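DNA replication licensing factor MCM related protein (Thermoplasma acidophilum, PDB 4ME3) probably acts, as a whole, as an ATP-dependent single-stranded DNA helicase in replication, this chain being its zinc-binding N-terminal domain. Local coordinates at residues N133-C147 and F183-K197. Residues are numbered along the deposited sequence; the frame is centred on the assembly and turned at random.
Sequences NTEVFPKLKNAAFEC and FKLRPNLSEFIDVQK. With ZN (zinc ion), chain B.
Leu140 and Phe192 meet at a non-hydrogen-bonded pair of two antiparallel strands, a worked example of how antiparallel pairing continues past a one-residue slip in register. From CB, which lies 4.1 Å from Phe192 CE2, the chain of Leu140 leaves with CG anti to the backbone N (chi1 -170°) and forks. Leu140 CD1 makes a CH-pi contact over a face of the Phe192 ring and presses against Ser190 CB at 3.5 Å, a tight carbon contact, while CD2 meets Leu185 CD1 tip to tip. Leu185 CD1 in turn lies over one face of the Phe145 ring, 4.1 Å from its centroid, a CH-pi contact.

Just past Leu140 the register slips by one residue: Lys141 N and Asn142 N both donate to Glu191 O, a classic beta bulge. The loop 186-190 joins strand 183-185 to the strand that starts near Glu191, and Ser190 OG accepts from Ala144 N at 2.9 Å, almost straight at 177°, while donating to Arg186 O from above the carbonyl plane. Farther out, Glu146 OE1 is shared by Arg186 NH1 (2.6 Å, a weak, strongly bent hydrogen bond that is part of a salt bridge) and Lys184 NZ (3.4 Å, a second salt bridge).

Cys147 SG then binds zinc at 2.3 Å, and Cys150, Cys169 and Cys172 complete the site. A strand with a classic bulge, paired with its antiparallel neighbours, thus runs from the OB-fold into a four-cysteine zinc-binding module, as is characteristic of MCM N-terminal domains.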
loop_
_atom_site.group_PDB
_atom_site.type_symbol
_atom_site.label_atom_id
_atom_site.label_comp_id
_atom_site.label_asym_id
_atom_site.label_seq_id
_atom_site.Cartn_x
_atom_site.Cartn_y
_atom_site.Cartn_z
ATOM N N ASN A 133 -2.292 19.633 4.936
ATOM C CA ASN A 133 -1.575 18.644 4.147
ATOM C C ASN A 133 -0.097 18.988 4.086
ATOM O O ASN A 133 0.288 20.151 4.224
ATOM C CB ASN A 133 -2.174 18.509 2.745
ATOM C CG ASN A 133 -2.056 19.780 1.928
ATOM O OD1 ASN A 133 -1.159 20.592 2.142
ATOM N ND2 ASN A 133 -2.964 19.953 0.979
ATOM N N THR A 134 0.730 17.968 3.914
ATOM C CA THR A 134 2.155 18.176 3.749
ATOM C C THR A 134 2.444 18.426 2.282
ATOM O O THR A 134 1.564 18.308 1.429
ATOM C CB THR A 134 2.967 16.943 4.177
ATOM O OG1 THR A 134 2.658 15.842 3.312
ATOM C CG2 THR A 134 2.666 16.563 5.618
ATOM N N GLU A 135 3.687 18.781 1.989
ATOM C CA GLU A 135 4.156 18.751 0.621
ATOM C C GLU A 135 4.087 17.308 0.139
ATOM O O GLU A 135 3.986 16.373 0.942
ATOM C CB GLU A 135 5.596 19.270 0.528
ATOM C CG GLU A 135 6.658 18.331 1.102
ATOM C CD GLU A 135 6.762 18.393 2.617
ATOM O OE1 GLU A 135 5.987 19.146 3.247
ATOM O OE2 GLU A 135 7.625 17.685 3.181
ATOM N N VAL A 136 4.128 17.122 -1.172
ATOM C CA VAL A 136 4.293 15.792 -1.730
ATOM C C VAL A 136 5.785 15.482 -1.786
ATOM O O VAL A 136 6.549 16.214 -2.417
ATOM C CB VAL A 136 3.691 15.695 -3.136
ATOM C CG1 VAL A 136 3.958 14.323 -3.729
ATOM C CG2 VAL A 136 2.197 15.980 -3.096
ATOM N N PHE A 137 6.203 14.411 -1.118
ATOM C CA PHE A 137 7.622 14.080 -1.028
ATOM C C PHE A 137 7.886 12.641 -1.450
ATOM O O PHE A 137 6.983 11.803 -1.420
ATOM C CB PHE A 137 8.136 14.317 0.391
ATOM C CG PHE A 137 7.465 13.468 1.429
ATOM C CD1 PHE A 137 6.271 13.869 2.003
ATOM C CD2 PHE A 137 8.032 12.271 1.835
ATOM C CE1 PHE A 137 5.649 13.085 2.963
ATOM C CE2 PHE A 137 7.420 11.488 2.792
ATOM C CZ PHE A 137 6.225 11.896 3.357
ATOM N N PRO A 138 9.127 12.349 -1.864
ATOM C CA PRO A 138 9.440 10.998 -2.333
ATOM C C PRO A 138 9.802 10.047 -1.198
ATOM O O PRO A 138 10.484 10.428 -0.250
ATOM C CB PRO A 138 10.647 11.223 -3.243
ATOM C CG PRO A 138 11.351 12.375 -2.615
ATOM C CD PRO A 138 10.271 13.264 -2.032
ATOM N N LYS A 139 9.331 8.812 -1.309
ATOM C CA LYS A 139 9.681 7.762 -0.367
ATOM C C LYS A 139 10.244 6.577 -1.136
ATOM O O LYS A 139 9.705 6.175 -2.164
ATOM C CB LYS A 139 8.456 7.324 0.438
ATOM C CG LYS A 139 8.645 6.007 1.184
ATOM C CD LYS A 139 7.312 5.338 1.479
ATOM C CE LYS A 139 7.460 3.825 1.566
ATOM N NZ LYS A 139 6.138 3.138 1.550
ATOM N N LEU A 140 11.338 6.027 -0.628
ATOM C CA LEU A 140 11.964 4.859 -1.224
ATOM C C LEU A 140 10.991 3.684 -1.182
ATOM O O LEU A 140 10.472 3.344 -0.118
ATOM C CB LEU A 140 13.239 4.534 -0.447
ATOM C CG LEU A 140 14.193 3.491 -1.013
ATOM C CD1 LEU A 140 14.686 3.899 -2.386
ATOM C CD2 LEU A 140 15.354 3.311 -0.047
ATOM N N LYS A 141 10.736 3.070 -2.336
ATOM C CA LYS A 141 9.761 1.985 -2.420
ATOM C C LYS A 141 10.431 0.665 -2.773
ATOM O O LYS A 141 10.276 -0.329 -2.063
ATOM C CB LYS A 141 8.676 2.312 -3.445
ATOM C CG LYS A 141 7.583 1.254 -3.546
ATOM C CD LYS A 141 6.826 1.103 -2.234
ATOM C CE LYS A 141 5.743 0.039 -2.332
ATOM N NZ LYS A 141 4.720 0.359 -3.369
ATOM N N ASN A 142 11.161 0.648 -3.883
ATOM C CA ASN A 142 11.980 -0.508 -4.220
ATOM C C ASN A 142 13.440 -0.082 -4.228
ATOM O O ASN A 142 13.884 0.623 -5.134
ATOM C CB ASN A 142 11.578 -1.096 -5.572
ATOM C CG ASN A 142 12.076 -2.516 -5.754
ATOM O OD1 ASN A 142 12.398 -3.203 -4.780
ATOM N ND2 ASN A 142 12.144 -2.966 -6.999
ATOM N N ALA A 143 14.174 -0.502 -3.204
ATOM C CA ALA A 143 15.535 -0.023 -2.984
ATOM C C ALA A 143 16.575 -0.929 -3.625
ATOM O O ALA A 143 16.588 -2.136 -3.394
ATOM C CB ALA A 143 15.804 0.101 -1.499
ATOM N N ALA A 144 17.464 -0.329 -4.413
ATOM C CA ALA A 144 18.575 -1.049 -5.024
ATOM C C ALA A 144 19.774 -1.072 -4.081
ATOM O O ALA A 144 20.227 -0.026 -3.625
ATOM C CB ALA A 144 18.964 -0.390 -6.342
ATOM N N PHE A 145 20.290 -2.266 -3.802
ATOM C CA PHE A 145 21.470 -2.419 -2.958
ATOM C C PHE A 145 22.599 -3.099 -3.725
ATOM O O PHE A 145 22.407 -4.161 -4.313
ATOM C CB PHE A 145 21.135 -3.237 -1.709
ATOM C CG PHE A 145 20.291 -2.501 -0.708
ATOM C CD1 PHE A 145 20.876 -1.677 0.237
ATOM C CD2 PHE A 145 18.914 -2.638 -0.708
ATOM C CE1 PHE A 145 20.103 -1.001 1.162
ATOM C CE2 PHE A 145 18.137 -1.967 0.215
ATOM C CZ PHE A 145 18.734 -1.146 1.149
ATOM N N GLU A 146 23.780 -2.488 -3.709
ATOM C CA GLU A 146 24.925 -3.038 -4.425
ATOM C C GLU A 146 25.807 -3.881 -3.509
ATOM O O GLU A 146 26.244 -3.422 -2.451
ATOM C CB GLU A 146 25.750 -1.917 -5.061
ATOM C CG GLU A 146 27.007 -2.408 -5.761
ATOM C CD GLU A 146 27.770 -1.292 -6.448
ATOM O OE1 GLU A 146 27.279 -0.143 -6.455
ATOM O OE2 GLU A 146 28.866 -1.566 -6.983
ATOM N N CYS A 147 26.060 -5.118 -3.929
ATOM C CA CYS A 147 26.868 -6.058 -3.159
ATOM C C CYS A 147 28.338 -5.654 -3.170
ATOM O O CYS A 147 28.905 -5.386 -4.226
ATOM C CB CYS A 147 26.720 -7.469 -3.738
ATOM S SG CYS A 147 27.783 -8.709 -2.958
ATOM N N PHE A 183 26.218 -3.943 1.996
ATOM C CA PHE A 183 25.414 -3.464 0.879
ATOM C C PHE A 183 25.373 -1.940 0.821
ATOM O O PHE A 183 25.213 -1.273 1.842
ATOM C CB PHE A 183 23.995 -4.018 0.980
ATOM C CG PHE A 183 23.908 -5.502 0.753
ATOM C CD1 PHE A 183 23.874 -6.017 -0.533
ATOM C CD2 PHE A 183 23.859 -6.378 1.821
ATOM C CE1 PHE A 183 23.794 -7.379 -0.746
ATOM C CE2 PHE A 183 23.779 -7.744 1.614
ATOM C CZ PHE A 183 23.746 -8.243 0.329
ATOM N N LYS A 184 25.522 -1.403 -0.384
ATOM C CA LYS A 184 25.492 0.038 -0.605
ATOM C C LYS A 184 24.202 0.438 -1.311
ATOM O O LYS A 184 23.951 0.013 -2.433
ATOM C CB LYS A 184 26.692 0.463 -1.453
ATOM C CG LYS A 184 26.753 1.954 -1.748
ATOM C CD LYS A 184 27.990 2.318 -2.558
ATOM C CE LYS A 184 27.824 1.954 -4.025
ATOM N NZ LYS A 184 29.039 2.260 -4.833
ATOM N N LEU A 185 23.390 1.259 -0.650
ATOM C CA LEU A 185 22.152 1.754 -1.241
ATOM C C LEU A 185 22.453 2.615 -2.467
ATOM O O LEU A 185 23.332 3.478 -2.431
ATOM C CB LEU A 185 21.355 2.559 -0.207
ATOM C CG LEU A 185 20.005 3.134 -0.654
ATOM C CD1 LEU A 185 19.007 2.028 -0.956
ATOM C CD2 LEU A 185 19.454 4.072 0.409
ATOM N N ARG A 186 21.720 2.369 -3.548
ATOM C CA ARG A 186 21.888 3.109 -4.794
ATOM C C ARG A 186 20.584 3.815 -5.160
ATOM O O ARG A 186 19.779 3.281 -5.922
ATOM C CB ARG A 186 22.279 2.156 -5.921
ATOM C CG ARG A 186 23.531 1.346 -5.649
ATOM C CD ARG A 186 24.774 2.221 -5.677
ATOM N NE ARG A 186 24.895 2.942 -6.940
ATOM C CZ ARG A 186 25.332 2.402 -8.074
ATOM N NH1 ARG A 186 25.691 1.124 -8.116
ATOM N NH2 ARG A 186 25.406 3.140 -9.173
ATOM N N PRO A 187 20.377 5.024 -4.622
ATOM C CA PRO A 187 19.119 5.753 -4.823
ATOM C C PRO A 187 18.769 5.977 -6.294
ATOM O O PRO A 187 17.602 5.872 -6.672
ATOM C CB PRO A 187 19.376 7.093 -4.124
ATOM C CG PRO A 187 20.445 6.804 -3.128
ATOM C CD PRO A 187 21.318 5.775 -3.773
ATOM N N ASN A 188 19.761 6.279 -7.123
ATOM C CA ASN A 188 19.490 6.588 -8.522
ATOM C C ASN A 188 19.022 5.372 -9.325
ATOM O O ASN A 188 18.498 5.522 -10.427
ATOM C CB ASN A 188 20.713 7.229 -9.179
ATOM C CG ASN A 188 21.050 8.581 -8.578
ATOM O OD1 ASN A 188 20.235 9.177 -7.873
ATOM N ND2 ASN A 188 22.251 9.075 -8.858
ATOM N N LEU A 189 19.203 4.177 -8.767
ATOM C CA LEU A 189 18.747 2.947 -9.408
ATOM C C LEU A 189 17.519 2.377 -8.700
ATOM O O LEU A 189 17.062 1.275 -9.012
ATOM C CB LEU A 189 19.862 1.902 -9.403
ATOM C CG LEU A 189 21.103 2.245 -10.227
ATOM C CD1 LEU A 189 22.216 1.260 -9.933
ATOM C CD2 LEU A 189 20.769 2.251 -11.709
ATOM N N SER A 190 16.995 3.133 -7.744
ATOM C CA SER A 190 15.861 2.691 -6.952
ATOM C C SER A 190 14.580 3.344 -7.451
ATOM O O SER A 190 14.618 4.327 -8.194
ATOM C CB SER A 190 16.082 3.044 -5.479
ATOM O OG SER A 190 17.279 2.464 -4.987
ATOM N N GLU A 191 13.445 2.793 -7.039
ATOM C CA GLU A 191 12.154 3.376 -7.370
ATOM C C GLU A 191 11.561 4.098 -6.170
ATOM O O GLU A 191 11.483 3.543 -5.078
ATOM C CB GLU A 191 11.192 2.297 -7.865
ATOM C CG GLU A 191 11.473 1.847 -9.289
ATOM C CD GLU A 191 11.450 3.003 -10.273
ATOM O OE1 GLU A 191 10.361 3.584 -10.478
ATOM O OE2 GLU A 191 12.518 3.339 -10.833
ATOM N N PHE A 192 11.152 5.343 -6.387
ATOM C CA PHE A 192 10.479 6.136 -5.366
ATOM C C PHE A 192 9.018 6.339 -5.726
ATOM O O PHE A 192 8.644 6.306 -6.904
ATOM C CB PHE A 192 11.134 7.510 -5.244
ATOM C CG PHE A 192 12.566 7.466 -4.804
ATOM C CD1 PHE A 192 13.578 7.275 -5.726
ATOM C CD2 PHE A 192 12.899 7.626 -3.473
ATOM C CE1 PHE A 192 14.897 7.240 -5.328
ATOM C CE2 PHE A 192 14.220 7.594 -3.067
ATOM C CZ PHE A 192 15.218 7.398 -3.999
ATOM N N ILE A 193 8.194 6.570 -4.709
ATOM C CA ILE A 193 6.805 6.942 -4.920
ATOM C C ILE A 193 6.483 8.223 -4.157
ATOM O O ILE A 193 7.108 8.526 -3.138
ATOM C CB ILE A 193 5.834 5.830 -4.469
ATOM C CG1 ILE A 193 6.026 5.528 -2.982
ATOM C CG2 ILE A 193 6.042 4.576 -5.300
ATOM C CD1 ILE A 193 5.003 4.559 -2.422
ATOM N N ASP A 194 5.513 8.972 -4.669
ATOM C CA ASP A 194 5.015 10.167 -4.011
ATOM C C ASP A 194 4.290 9.786 -2.733
ATOM O O ASP A 194 3.581 8.777 -2.690
ATOM C CB ASP A 194 4.030 10.902 -4.916
ATOM C CG ASP A 194 4.685 11.475 -6.162
ATOM O OD1 ASP A 194 5.805 12.021 -6.054
ATOM O OD2 ASP A 194 4.067 11.387 -7.245
ATOM N N VAL A 195 4.461 10.604 -1.704
ATOM C CA VAL A 195 3.734 10.435 -0.450
ATOM C C VAL A 195 3.268 11.797 0.032
ATOM O O VAL A 195 3.956 12.802 -0.145
ATOM C CB VAL A 195 4.608 9.792 0.638
ATOM C CG1 VAL A 195 3.807 9.603 1.930
ATOM C CG2 VAL A 195 5.172 8.461 0.162
ATOM N N GLN A 196 2.090 11.830 0.640
ATOM C CA GLN A 196 1.578 13.056 1.222
ATOM C C GLN A 196 0.779 12.686 2.459
ATOM O O GLN A 196 0.043 11.702 2.449
ATOM C CB GLN A 196 0.684 13.782 0.218
ATOM C CG GLN A 196 0.166 15.124 0.699
ATOM C CD GLN A 196 -0.707 15.808 -0.327
ATOM O OE1 GLN A 196 -1.502 15.163 -1.015
ATOM N NE2 GLN A 196 -0.568 17.124 -0.440
ATOM N N LYS A 197 0.938 13.457 3.527
ATOM C CA LYS A 197 0.106 13.267 4.709
ATOM C C LYS A 197 -0.973 14.331 4.719
ATOM O O LYS A 197 -0.713 15.499 4.425
ATOM C CB LYS A 197 0.930 13.330 5.994
ATOM C CG LYS A 197 2.126 12.400 6.005
ATOM C CD LYS A 197 2.696 12.259 7.403
ATOM C CE LYS A 197 3.924 11.367 7.417
ATOM N NZ LYS A 197 4.506 11.260 8.784
HETATM ZN ZN ZN B . 27.026 -10.392 -4.397
#